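Local structure of putative pyrazinamidase/nicotinamidase (Streptococcus mutans, 3S2S) at residues V71-Y76 with A120-K125. The protein probably hydrolyses the amide of nicotinamide or pyrazinamide, as a zinc-binding member of the isochorismatase family. Numbering follows the deposited sequence.
Sequences VTQKAY and ADFYQK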
ATOM      1  N   VAL A  71       8.989  19.792 -22.659  1.00 23.17           N
ATOM      2  CA  VAL A  71       7.808  19.719 -21.810  1.00 20.91           C
ATOM      3  C   VAL A  71       8.201  19.720 -20.339  1.00 22.07           C
ATOM      4  O   VAL A  71       7.480  20.248 -19.509  1.00 23.96           O
ATOM      5  CB  VAL A  71       6.869  18.538 -22.169  1.00 30.22           C
ATOM      6  CG1 VAL A  71       7.470  17.231 -21.765  1.00 32.50           C
ATOM      7  CG2 VAL A  71       5.493  18.724 -21.510  1.00 35.00           C
ATOM      8  N   THR A  72       9.348  19.125 -20.026  1.00 20.79           N
ATOM      9  CA  THR A  72       9.858  19.136 -18.653  1.00 21.34           C
ATOM     10  C   THR A  72      10.238  20.557 -18.216  1.00 24.82           C
ATOM     11  O   THR A  72       9.883  21.002 -17.126  1.00 23.47           O
ATOM     12  CB  THR A  72      11.050  18.180 -18.524  1.00 21.15           C
ATOM     13  OG1 THR A  72      10.612  16.874 -18.921  1.00 19.72           O
ATOM     14  CG2 THR A  72      11.572  18.123 -17.087  1.00 22.38           C
ATOM     15  N   GLN A  73      10.937  21.283 -19.080  1.00 24.05           N
ATOM     16  CA  GLN A  73      11.277  22.658 -18.758  1.00 25.28           C
ATOM     17  C   GLN A  73      10.002  23.489 -18.581  1.00 25.85           C
ATOM     18  O   GLN A  73       9.900  24.327 -17.670  1.00 25.46           O
ATOM     19  CB  GLN A  73      12.153  23.254 -19.863  1.00 25.43           C
ATOM     20  CG  GLN A  73      12.574  24.684 -19.609  1.00 25.45           C
ATOM     21  CD  GLN A  73      13.565  24.800 -18.477  1.00 29.01           C
ATOM     22  OE1 GLN A  73      14.663  24.248 -18.547  1.00 30.05           O
ATOM     23  NE2 GLN A  73      13.190  25.527 -17.428  1.00 30.90           N
ATOM     24  N   LYS A  74       9.020  23.257 -19.442  1.00 24.94           N
ATOM     25  CA  LYS A  74       7.775  24.018 -19.348  1.00 27.48           C
ATOM     26  C   LYS A  74       7.031  23.734 -18.059  1.00 29.82           C
ATOM     27  O   LYS A  74       6.559  24.654 -17.388  1.00 29.37           O
ATOM     28  CB  LYS A  74       6.864  23.789 -20.548  1.00 33.19           C
ATOM     29  CG  LYS A  74       5.516  24.467 -20.376  1.00 48.68           C
ATOM     30  CD  LYS A  74       4.806  24.685 -21.695  1.00 64.67           C
ATOM     31  CE  LYS A  74       3.606  25.605 -21.509  1.00 75.33           C
ATOM     32  NZ  LYS A  74       3.047  26.078 -22.808  1.00 79.56           N
ATOM     33  N   ALA A  75       6.935  22.457 -17.699  1.00 24.01           N
ATOM     34  CA  ALA A  75       6.259  22.094 -16.454  1.00 22.31           C
ATOM     35  C   ALA A  75       6.945  22.796 -15.301  1.00 22.00           C
ATOM     36  O   ALA A  75       6.283  23.356 -14.421  1.00 26.27           O
ATOM     37  CB  ALA A  75       6.293  20.589 -16.243  1.00 21.14           C
ATOM     38  N   TYR A  76       8.277  22.788 -15.318  1.00 23.74           N
ATOM     39  CA  TYR A  76       9.043  23.418 -14.250  1.00 25.80           C
ATOM     40  C   TYR A  76       8.792  24.927 -14.213  1.00 26.52           C
ATOM     41  O   TYR A  76       8.598  25.498 -13.136  1.00 30.20           O
ATOM     42  CB  TYR A  76      10.531  23.134 -14.388  1.00 25.70           C
ATOM     43  CG  TYR A  76      11.369  23.855 -13.361  1.00 27.64           C
ATOM     44  CD1 TYR A  76      11.576  23.306 -12.094  1.00 28.12           C
ATOM     45  CD2 TYR A  76      11.931  25.096 -13.641  1.00 33.29           C
ATOM     46  CE1 TYR A  76      12.342  23.963 -11.141  1.00 28.01           C
ATOM     47  CE2 TYR A  76      12.690  25.759 -12.692  1.00 34.52           C
ATOM     48  CZ  TYR A  76      12.888  25.185 -11.448  1.00 35.06           C
ATOM     49  OH  TYR A  76      13.643  25.832 -10.502  1.00 36.25           O
ATOM     50  N   ALA A 120      19.263  15.684 -19.513  1.00 23.66           N
ATOM     51  CA  ALA A 120      20.443  15.570 -18.656  1.00 27.45           C
ATOM     52  C   ALA A 120      20.914  16.952 -18.181  1.00 29.52           C
ATOM     53  O   ALA A 120      21.294  17.121 -17.033  1.00 27.85           O
ATOM     54  CB  ALA A 120      21.569  14.843 -19.377  1.00 28.55           C
ATOM     55  N   ASP A 121      20.907  17.936 -19.076  1.00 28.49           N
ATOM     56  CA  ASP A 121      21.278  19.296 -18.698  1.00 27.90           C
ATOM     57  C   ASP A 121      20.273  19.873 -17.706  1.00 31.82           C
ATOM     58  O   ASP A 121      20.665  20.520 -16.728  1.00 31.48           O
ATOM     59  CB  ASP A 121      21.387  20.200 -19.935  1.00 28.67           C
ATOM     60  N   PHE A 122      18.979  19.636 -17.943  1.00 29.94           N
ATOM     61  CA  PHE A 122      17.967  20.086 -16.992  1.00 24.73           C
ATOM     62  C   PHE A 122      18.256  19.535 -15.600  1.00 27.00           C
ATOM     63  O   PHE A 122      18.274  20.283 -14.619  1.00 27.63           O
ATOM     64  CB  PHE A 122      16.544  19.699 -17.421  1.00 24.60           C
ATOM     65  CG  PHE A 122      15.502  20.136 -16.449  1.00 25.20           C
ATOM     66  CD1 PHE A 122      14.873  21.373 -16.580  1.00 29.82           C
ATOM     67  CD2 PHE A 122      15.169  19.327 -15.368  1.00 19.86           C
ATOM     68  CE1 PHE A 122      13.910  21.787 -15.649  1.00 29.35           C
ATOM     69  CE2 PHE A 122      14.220  19.739 -14.427  1.00 22.44           C
ATOM     70  CZ  PHE A 122      13.588  20.965 -14.572  1.00 27.77           C
ATOM     71  N   TYR A 123      18.480  18.226 -15.502  1.00 24.75           N
ATOM     72  CA  TYR A 123      18.698  17.652 -14.184  1.00 25.62           C
ATOM     73  C   TYR A 123      19.958  18.231 -13.533  1.00 25.75           C
ATOM     74  O   TYR A 123      19.943  18.616 -12.357  1.00 28.34           O
ATOM     75  CB  TYR A 123      18.754  16.120 -14.206  1.00 27.92           C
ATOM     76  CG  TYR A 123      18.992  15.616 -12.815  1.00 26.48           C
ATOM     77  CD1 TYR A 123      17.996  15.700 -11.861  1.00 26.21           C
ATOM     78  CD2 TYR A 123      20.238  15.130 -12.433  1.00 28.38           C
ATOM     79  CE1 TYR A 123      18.223  15.276 -10.552  1.00 27.96           C
ATOM     80  CE2 TYR A 123      20.466  14.697 -11.149  1.00 31.61           C
ATOM     81  CZ  TYR A 123      19.457  14.779 -10.217  1.00 30.73           C
ATOM     82  OH  TYR A 123      19.681  14.356  -8.936  1.00 35.34           O
ATOM     83  N   GLN A 124      21.048  18.286 -14.289  1.00 27.20           N
ATOM     84  CA  GLN A 124      22.285  18.814 -13.738  1.00 29.52           C
ATOM     85  C   GLN A 124      22.070  20.225 -13.195  1.00 31.65           C
ATOM     86  O   GLN A 124      22.542  20.545 -12.104  1.00 33.44           O
ATOM     87  CB  GLN A 124      23.416  18.781 -14.774  1.00 31.18           C
ATOM     88  N   LYS A 125      21.331  21.055 -13.936  1.00 27.57           N
ATOM     89  CA  LYS A 125      21.141  22.454 -13.540  1.00 28.07           C
ATOM     90  C   LYS A 125      20.244  22.592 -12.319  1.00 31.59           C
ATOM     91  O   LYS A 125      20.301  23.583 -11.600  1.00 33.83           O
ATOM     92  CB  LYS A 125      20.585  23.289 -14.703  1.00 34.54           C
ATOM     93  CG  LYS A 125      21.627  23.591 -15.787  1.00 42.39           C
ATOM     94  CD  LYS A 125      21.030  24.273 -17.009  1.00 50.70           C
ATOM     95  CE  LYS A 125      22.112  24.531 -18.063  1.00 61.54           C
ATOM     96  NZ  LYS A 125      21.593  25.226 -19.277  1.00 64.51           N
TER
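With CG trans to the backbone N in both F122 (chi1 179°) and Y76, the two aromatic side chains reach out from neighbouring helices and meet between them. The rings form an offset edge-to-face pair: the edge of F122 is directed at the face of Y76, and their centroids lie 5.6 Å apart. At the leading end of the phenylalanine, CZ of F122 comes within 3.8 Å of CB of Y76, near the root of the tyrosine side chain. T72 supplies the methyl that covers one face of F122, its CG2 standing 4.2 Å from the ring centroid in a CH-pi contact. OG1 of T72 hydrogen-bonds to the carbonyl O of I68 in its own helix. A bend at chi2 (70°) carries OE1 of Q73 to 3.5 Å from CD1 of F122, close to the ring plane, where the weakly positive ring hydrogens probably favour an oxygen; the amide is steeply inclined to the ring, and its NE2 hydrogen-bonds to OD1 of D77. The OH of Y76 hydrogen-bonds to OD1 of D129, while H126 stacks on F122. The contact exemplifies helix pairing through a central aromatic, F122, between segments whose axes approach to 10.9 Å at 33°. Toward the sheet, T72 and Y76 touch I82 and F122 touches F84, both on strand 81-87; helices 65-77 and 119-125 are thus joined on one face of the parallel sheet in the alpha/beta isochorismatase fold.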